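Local coordinates for arginyl-trna synthetase (Thermus thermophilus, PDB 1IQ0), which probably catalyses the ATP-dependent attachment of L-arginine to tRNA(Arg), releasing AMP and diphosphate, at residues 107-112 and 232-237; 139-144 and 346-351; 226-231 and 326-331. One frame throughout, in Å; residues are numbered along the deposited sequence.

Interaction 1 (107-112 and 232-237); sequences VEHTSV and ARYDLL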
# COMPACT_ATOMS: atom_id res chain seq x y z
N VAL A 107 -0.49 -9.71 -3.11
CA VAL A 107 -0.98 -8.38 -3.42
C VAL A 107 -1.01 -8.14 -4.92
O VAL A 107 0.01 -8.27 -5.60
CB VAL A 107 -0.10 -7.29 -2.78
CG1 VAL A 107 -0.65 -5.90 -3.10
CG2 VAL A 107 -0.03 -7.50 -1.27
N GLU A 108 -2.18 -7.81 -5.46
CA GLU A 108 -2.28 -7.51 -6.88
C GLU A 108 -2.55 -6.03 -7.06
O GLU A 108 -3.48 -5.48 -6.47
CB GLU A 108 -3.42 -8.29 -7.57
CG GLU A 108 -3.58 -7.85 -9.04
CD GLU A 108 -4.79 -8.46 -9.74
OE1 GLU A 108 -5.46 -7.73 -10.50
OE2 GLU A 108 -5.08 -9.66 -9.55
N HIS A 109 -1.72 -5.37 -7.85
CA HIS A 109 -1.91 -3.96 -8.11
C HIS A 109 -1.35 -3.62 -9.49
O HIS A 109 -0.70 -4.46 -10.12
CB HIS A 109 -1.28 -3.11 -6.99
CG HIS A 109 0.21 -3.17 -6.91
ND1 HIS A 109 1.03 -2.64 -7.89
CD2 HIS A 109 1.03 -3.58 -5.92
CE1 HIS A 109 2.29 -2.72 -7.50
NE2 HIS A 109 2.32 -3.28 -6.30
N THR A 110 -1.63 -2.39 -9.94
CA THR A 110 -1.23 -1.90 -11.26
C THR A 110 -2.20 -2.58 -12.23
O THR A 110 -3.34 -2.12 -12.38
CB THR A 110 0.24 -2.26 -11.59
OG1 THR A 110 1.09 -1.81 -10.53
CG2 THR A 110 0.68 -1.55 -12.89
N SER A 111 -1.79 -3.68 -12.87
CA SER A 111 -2.68 -4.41 -13.77
C SER A 111 -3.48 -3.53 -14.71
O SER A 111 -4.71 -3.60 -14.73
CB SER A 111 -3.67 -5.25 -12.95
OG SER A 111 -2.99 -6.16 -12.10
N VAL A 112 -2.81 -2.70 -15.50
CA VAL A 112 -3.53 -1.82 -16.41
C VAL A 112 -3.58 -2.44 -17.80
O VAL A 112 -2.77 -3.30 -18.13
CB VAL A 112 -2.83 -0.45 -16.53
CG1 VAL A 112 -2.73 0.20 -15.15
CG2 VAL A 112 -1.44 -0.61 -17.12
N ALA A 232 8.08 0.93 -7.85
CA ALA A 232 7.16 -0.15 -7.51
C ALA A 232 7.89 -1.48 -7.74
O ALA A 232 8.76 -1.56 -8.60
CB ALA A 232 5.93 -0.08 -8.41
N ARG A 233 7.55 -2.50 -6.96
CA ARG A 233 8.21 -3.81 -7.11
C ARG A 233 7.22 -4.89 -7.53
O ARG A 233 6.06 -4.87 -7.13
CB ARG A 233 8.87 -4.22 -5.79
CG ARG A 233 9.45 -3.07 -4.97
CD ARG A 233 10.20 -3.55 -3.72
NE ARG A 233 9.51 -4.62 -3.00
CZ ARG A 233 8.24 -4.57 -2.60
NH1 ARG A 233 7.50 -3.50 -2.85
NH2 ARG A 233 7.70 -5.60 -1.96
N TYR A 234 7.67 -5.85 -8.34
CA TYR A 234 6.80 -6.94 -8.78
C TYR A 234 7.50 -8.28 -8.75
O TYR A 234 8.68 -8.39 -9.08
CB TYR A 234 6.29 -6.71 -10.21
CG TYR A 234 5.60 -5.38 -10.42
CD1 TYR A 234 6.33 -4.24 -10.75
CD2 TYR A 234 4.21 -5.26 -10.28
CE1 TYR A 234 5.70 -3.01 -10.92
CE2 TYR A 234 3.58 -4.04 -10.45
CZ TYR A 234 4.33 -2.92 -10.77
OH TYR A 234 3.72 -1.70 -10.92
N ASP A 235 6.76 -9.32 -8.35
CA ASP A 235 7.32 -10.66 -8.32
C ASP A 235 6.78 -11.50 -9.49
O ASP A 235 7.53 -12.23 -10.14
CB ASP A 235 6.96 -11.37 -7.01
CG ASP A 235 7.55 -10.69 -5.80
OD1 ASP A 235 6.79 -10.05 -5.05
OD2 ASP A 235 8.78 -10.79 -5.62
N LEU A 236 5.49 -11.37 -9.75
CA LEU A 236 4.86 -12.16 -10.79
C LEU A 236 4.03 -11.38 -11.80
O LEU A 236 3.45 -10.34 -11.49
CB LEU A 236 3.94 -13.21 -10.17
CG LEU A 236 4.48 -14.14 -9.09
CD1 LEU A 236 3.33 -14.66 -8.24
CD2 LEU A 236 5.25 -15.29 -9.75
N LEU A 237 3.98 -11.92 -13.00
CA LEU A 237 3.18 -11.36 -14.08
C LEU A 237 2.29 -12.53 -14.47
O LEU A 237 2.77 -13.65 -14.59
CB LEU A 237 4.06 -10.99 -15.27
CG LEU A 237 4.30 -9.53 -15.64
CD1 LEU A 237 4.68 -8.70 -14.44
CD2 LEU A 237 5.39 -9.48 -16.71
O HOH W 1 4.96 -3.62 -5.23
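In the Rossmann-type catalytic domain of this class I synthetase, at the carboxyl end of strand 104-108 and on the approach to the predicted 'HIGH' region that begins at Val-112, His-109 and Thr-110 meet Tyr-234 from the loop leading into strand 236-239. The hydroxyls do the polar work: OG1 of Thr-110 lies 2.7 Å from OH of Tyr-234, at the edge of the phenol ring, in a hydrogen bond. The same OG1 is 2.8 Å from ND1 of His-109 and lies in the plane of the imidazole, so a short polar chain runs imidazole–hydroxyl–phenol. With its CG set between backbone N and carbonyl carbon (chi1 67°), His-109 brings its ring toward the tyrosine. CE1 of His-109 comes within 3.5 Å of CE2 of Tyr-234, and the two rings meet obliquely, their planes 54° apart. At the other edge of the imidazole, NE2 of His-109 is 2.9 Å from a water that donates to the carbonyl O of Arg-233, and the histidine thus has a polar partner at each nitrogen. A phenylalanine in place of Tyr-234 would keep the ring against His-109, but loss of the hydroxyl would probably leave Thr-110 OG1 without one mate and its side chain less firmly fixed. Met-227 of helix 213-229 packs on both Thr-110 and Tyr-234, while helix 120-138 supplies Asn-125 against His-109 and Asp-130 as the salt-bridge partner of Arg-233. Strand 141-149, lying between strands 104-108 and 236-239 in the parallel part of the sheet, touches His-109 through Val-145 and Tyr-234 through Asn-147.

Interaction 2 (139-144 and 346-351); sequences AGREVL and AEETIN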
# COMPACT_ATOMS: atom_id res chain seq x y z
N ALA A 139 6.29 -5.89 8.37
CA ALA A 139 5.53 -6.35 9.52
C ALA A 139 5.62 -7.86 9.75
O ALA A 139 4.99 -8.38 10.67
CB ALA A 139 4.09 -5.94 9.36
N GLY A 140 6.39 -8.55 8.92
CA GLY A 140 6.56 -9.98 9.10
C GLY A 140 5.88 -10.93 8.14
O GLY A 140 6.13 -12.13 8.19
N ARG A 141 5.02 -10.41 7.26
CA ARG A 141 4.31 -11.28 6.32
C ARG A 141 5.13 -11.66 5.10
O ARG A 141 5.99 -10.89 4.64
CB ARG A 141 3.01 -10.61 5.86
CG ARG A 141 2.08 -10.18 6.99
CD ARG A 141 1.85 -11.31 7.99
NE ARG A 141 1.15 -12.45 7.41
CZ ARG A 141 -0.15 -12.49 7.14
NH1 ARG A 141 -0.91 -11.43 7.39
NH2 ARG A 141 -0.69 -13.59 6.63
N GLU A 142 4.87 -12.86 4.58
CA GLU A 142 5.53 -13.36 3.38
C GLU A 142 4.67 -12.78 2.26
O GLU A 142 3.53 -13.20 2.06
CB GLU A 142 5.52 -14.89 3.34
CG GLU A 142 6.22 -15.46 2.12
CD GLU A 142 6.20 -16.97 2.08
OE1 GLU A 142 6.80 -17.53 1.14
OE2 GLU A 142 5.60 -17.59 2.97
N VAL A 143 5.23 -11.81 1.54
CA VAL A 143 4.50 -11.10 0.50
C VAL A 143 4.96 -11.32 -0.93
O VAL A 143 6.15 -11.40 -1.21
CB VAL A 143 4.53 -9.57 0.79
CG1 VAL A 143 3.81 -8.79 -0.30
CG2 VAL A 143 3.92 -9.31 2.16
N LEU A 144 3.99 -11.40 -1.84
CA LEU A 144 4.26 -11.55 -3.26
C LEU A 144 3.37 -10.56 -4.00
O LEU A 144 2.18 -10.43 -3.69
CB LEU A 144 3.96 -12.97 -3.73
CG LEU A 144 4.92 -14.07 -3.28
CD1 LEU A 144 4.45 -15.41 -3.86
CD2 LEU A 144 6.35 -13.76 -3.75
N ALA A 346 -1.89 -18.58 -1.65
CA ALA A 346 -2.09 -17.44 -0.77
C ALA A 346 -3.08 -17.68 0.36
O ALA A 346 -4.16 -18.22 0.14
CB ALA A 346 -2.52 -16.23 -1.58
N GLU A 347 -2.69 -17.26 1.56
CA GLU A 347 -3.54 -17.38 2.75
C GLU A 347 -4.46 -16.17 2.72
O GLU A 347 -5.56 -16.19 3.28
CB GLU A 347 -2.70 -17.30 4.03
CG GLU A 347 -1.57 -18.31 4.10
CD GLU A 347 -2.02 -19.65 4.65
OE1 GLU A 347 -2.98 -20.23 4.10
OE2 GLU A 347 -1.41 -20.11 5.63
N GLU A 348 -3.99 -15.10 2.08
CA GLU A 348 -4.73 -13.86 1.96
C GLU A 348 -4.40 -13.17 0.65
O GLU A 348 -3.27 -13.24 0.18
CB GLU A 348 -4.36 -12.88 3.09
CG GLU A 348 -4.68 -13.34 4.49
CD GLU A 348 -4.37 -12.29 5.54
OE1 GLU A 348 -4.88 -11.15 5.43
OE2 GLU A 348 -3.61 -12.60 6.48
N THR A 349 -5.38 -12.50 0.06
CA THR A 349 -5.14 -11.78 -1.17
C THR A 349 -5.63 -10.36 -0.98
O THR A 349 -6.57 -10.11 -0.22
CB THR A 349 -5.89 -12.39 -2.37
OG1 THR A 349 -7.29 -12.44 -2.09
CG2 THR A 349 -5.37 -13.79 -2.66
N ILE A 350 -4.98 -9.44 -1.68
CA ILE A 350 -5.35 -8.04 -1.62
C ILE A 350 -5.36 -7.49 -3.04
O ILE A 350 -4.34 -7.50 -3.73
CB ILE A 350 -4.37 -7.23 -0.77
CG1 ILE A 350 -4.42 -7.71 0.69
CG2 ILE A 350 -4.71 -5.74 -0.85
CD1 ILE A 350 -3.33 -7.10 1.58
N ASN A 351 -6.53 -7.04 -3.48
CA ASN A 351 -6.66 -6.47 -4.81
C ASN A 351 -6.81 -4.96 -4.67
O ASN A 351 -7.75 -4.48 -4.04
CB ASN A 351 -7.88 -7.04 -5.53
CG ASN A 351 -7.69 -8.48 -5.99
OD1 ASN A 351 -8.62 -9.10 -6.52
ND2 ASN A 351 -6.49 -9.01 -5.80
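Arg-141 and Glu-348 carry this contact between them, in a salt bridge that joins the beginnings of strands 141-149 and 348-354. Those strands run parallel but are not neighbours, because strand 104-108 lies between them; with a strand in the way the contact is left to long side chains, and arginine with glutamate has the length. Both residues send their CB toward the opposite segment. The arginine chain, however, is not stretched out: it bends at chi2 and again at chi3 (-64°), which presents the NH1 and NH2 end of the guanidinium to the carboxylate. NH1 of Arg-141 stands 3.1 Å from OE2 of Glu-348, and NH2 of Arg-141 is also 3.1 Å from that OE2. The grip is therefore end-on and forked, two donors closing on a single oxygen that lies in the guanidinium plane. Seen from the acceptor the fit is less regular, since both nitrogens approach OE2 from the same face, about 40° out of the carboxylate plane, and the two flat groups are turned 42° apart. Just before Arg-141, Gly-140 ends helix 120-138 in a Schellman motif; its positive phi suits glycine, whose lack of CB avoids a clash with the preceding carbonyl. Leu-136 of that helix packs against Arg-141 and also Ile-350. The chemistry is thus one of opposite charges paired through one oxygen at a partly exposed place, where solvent probably screens the attraction in part.

Interaction 3 (226-231 and 326-331); sequences TMHALN and NPYYPG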
# COMPACT_ATOMS: atom_id res chain seq x y z
N THR A 226 7.75 3.00 -16.59
CA THR A 226 7.05 3.95 -15.73
C THR A 226 6.86 3.34 -14.33
O THR A 226 7.05 4.01 -13.31
CB THR A 226 5.66 4.30 -16.32
OG1 THR A 226 5.83 4.75 -17.67
CG2 THR A 226 4.99 5.39 -15.50
N MET A 227 6.49 2.06 -14.29
CA MET A 227 6.30 1.36 -13.02
C MET A 227 7.60 1.40 -12.23
O MET A 227 7.61 1.64 -11.03
CB MET A 227 5.90 -0.10 -13.28
CG MET A 227 4.54 -0.28 -13.93
SD MET A 227 4.27 -1.98 -14.50
CE MET A 227 3.09 -1.71 -15.87
N HIS A 228 8.70 1.14 -12.94
CA HIS A 228 10.03 1.14 -12.35
C HIS A 228 10.40 2.53 -11.81
O HIS A 228 10.93 2.65 -10.71
CB HIS A 228 11.07 0.72 -13.39
CG HIS A 228 12.47 0.67 -12.87
ND1 HIS A 228 12.90 -0.29 -11.99
CD2 HIS A 228 13.52 1.51 -13.06
CE1 HIS A 228 14.16 -0.05 -11.66
NE2 HIS A 228 14.56 1.04 -12.30
N ALA A 229 10.09 3.58 -12.58
CA ALA A 229 10.41 4.94 -12.16
C ALA A 229 9.58 5.34 -10.94
O ALA A 229 9.94 6.27 -10.23
CB ALA A 229 10.16 5.92 -13.30
N LEU A 230 8.46 4.65 -10.72
CA LEU A 230 7.61 4.96 -9.57
C LEU A 230 8.09 4.18 -8.36
O LEU A 230 7.48 4.25 -7.29
CB LEU A 230 6.16 4.62 -9.88
CG LEU A 230 5.45 5.57 -10.85
CD1 LEU A 230 4.06 5.02 -11.18
CD2 LEU A 230 5.35 6.96 -10.23
N ASN A 231 9.17 3.44 -8.53
CA ASN A 231 9.78 2.63 -7.48
C ASN A 231 8.85 1.54 -6.94
O ASN A 231 8.82 1.26 -5.74
CB ASN A 231 10.29 3.53 -6.34
CG ASN A 231 11.20 2.78 -5.36
OD1 ASN A 231 11.97 1.89 -5.75
ND2 ASN A 231 11.12 3.15 -4.09
N ASN A 326 13.34 -8.53 -19.12
CA ASN A 326 13.07 -7.10 -18.99
C ASN A 326 14.29 -6.46 -18.35
O ASN A 326 15.05 -7.12 -17.64
CB ASN A 326 11.84 -6.87 -18.11
CG ASN A 326 12.16 -7.01 -16.63
OD1 ASN A 326 12.36 -6.02 -15.94
ND2 ASN A 326 12.21 -8.25 -16.15
N PRO A 327 14.50 -5.16 -18.59
CA PRO A 327 15.66 -4.48 -18.01
C PRO A 327 15.47 -3.85 -16.63
O PRO A 327 16.39 -3.22 -16.12
CB PRO A 327 16.00 -3.43 -19.06
CG PRO A 327 14.63 -3.00 -19.50
CD PRO A 327 13.88 -4.33 -19.64
N TYR A 328 14.30 -4.04 -16.03
CA TYR A 328 14.05 -3.41 -14.73
C TYR A 328 14.06 -4.32 -13.51
O TYR A 328 14.60 -3.96 -12.47
CB TYR A 328 12.72 -2.65 -14.78
CG TYR A 328 12.51 -1.89 -16.07
CD1 TYR A 328 11.76 -2.44 -17.11
CD2 TYR A 328 13.11 -0.64 -16.27
CE1 TYR A 328 11.61 -1.77 -18.32
CE2 TYR A 328 12.96 0.04 -17.48
CZ TYR A 328 12.21 -0.53 -18.50
OH TYR A 328 12.07 0.13 -19.70
N TYR A 329 13.47 -5.50 -13.64
CA TYR A 329 13.42 -6.43 -12.52
C TYR A 329 14.05 -7.77 -12.83
O TYR A 329 13.46 -8.60 -13.51
CB TYR A 329 11.97 -6.64 -12.09
CG TYR A 329 11.20 -5.35 -11.92
CD1 TYR A 329 10.47 -4.82 -12.98
CD2 TYR A 329 11.20 -4.68 -10.70
CE1 TYR A 329 9.74 -3.63 -12.81
CE2 TYR A 329 10.48 -3.50 -10.53
CZ TYR A 329 9.75 -2.99 -11.59
OH TYR A 329 9.00 -1.85 -11.41
N PRO A 330 15.26 -8.01 -12.30
CA PRO A 330 16.00 -9.26 -12.51
C PRO A 330 15.25 -10.51 -12.05
O PRO A 330 15.31 -11.55 -12.71
CB PRO A 330 17.28 -9.03 -11.70
CG PRO A 330 17.46 -7.53 -11.77
CD PRO A 330 16.05 -7.05 -11.51
N GLY A 331 14.54 -10.40 -10.93
CA GLY A 331 13.82 -11.56 -10.41
C GLY A 331 12.36 -11.71 -10.79
O GLY A 331 11.69 -12.60 -10.28
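The last turn of helix 213-229 faces the tightly turned loop between strands 320-323 and 333-335, the backbones coming closest at His-228 and Tyr-328, whose CA atoms are 6.5 Å apart. The helix ends in a Schellman motif, with Asn-231 taking the positive phi that asparagine tolerates well. Across from it, Asn-326 winds the loop on itself as an Asx turn extended to an Asx motif: its OD1 accepts from N of Tyr-328, above the carbonyl plane, and at 2.6 Å from N of Tyr-329, on a lone pair and nearly straight. ND2 of Asn-326 returns a bond to O of Tyr-329 at 2.9 Å, and the three bonds fix where both tyrosines start. His-228 meets both rings from the helix side, completing an aromatic cluster. Its CG stands opposite the backbone N (chi1 -179°), carrying the imidazole out from the helix. CG of His-228 lies 3.7 Å from CD2 of Tyr-328, and these two rings meet obliquely. Toward Tyr-329 the pairing is T-shaped, the histidine edge directed at the phenol face with centroids 5.7 Å apart and planes at 80°. Pro-327 lays its CG over one face of the Tyr-328 ring, offset toward the rim. The hydroxyl of Tyr-329 reaches the helix backbone, where OH is 3.3 Å from CA of His-228. Cohesion here rests on the aromatic cluster, probably held mainly by dispersion and ring electrostatics, while a hydrogen bond from Tyr-329 OH to Ala-232 O satisfies the phenol and ties the loop to the chain just past the helix.

Overall arrangement
Interactions 1 and 2 share one sheet and adjoin through strand 104-108: residues 107-112 hydrogen-bond through their backbone to both 139-144 and 346-351, with Val-107 paired to Leu-144 and Glu-108 to Ile-350. Interaction 1 is buried and relies on neutral hydroxyls, an imidazole and a water, whereas interaction 2 lies at the surface and uses full charges. Interaction 3, partly buried and mainly aromatic, adjoins interaction 1, since helix 213-229 runs on through a short turn into residues 232-237. Interactions 2 and 3 do not touch, their centres being about 21 Å apart, and interaction 1 connects them.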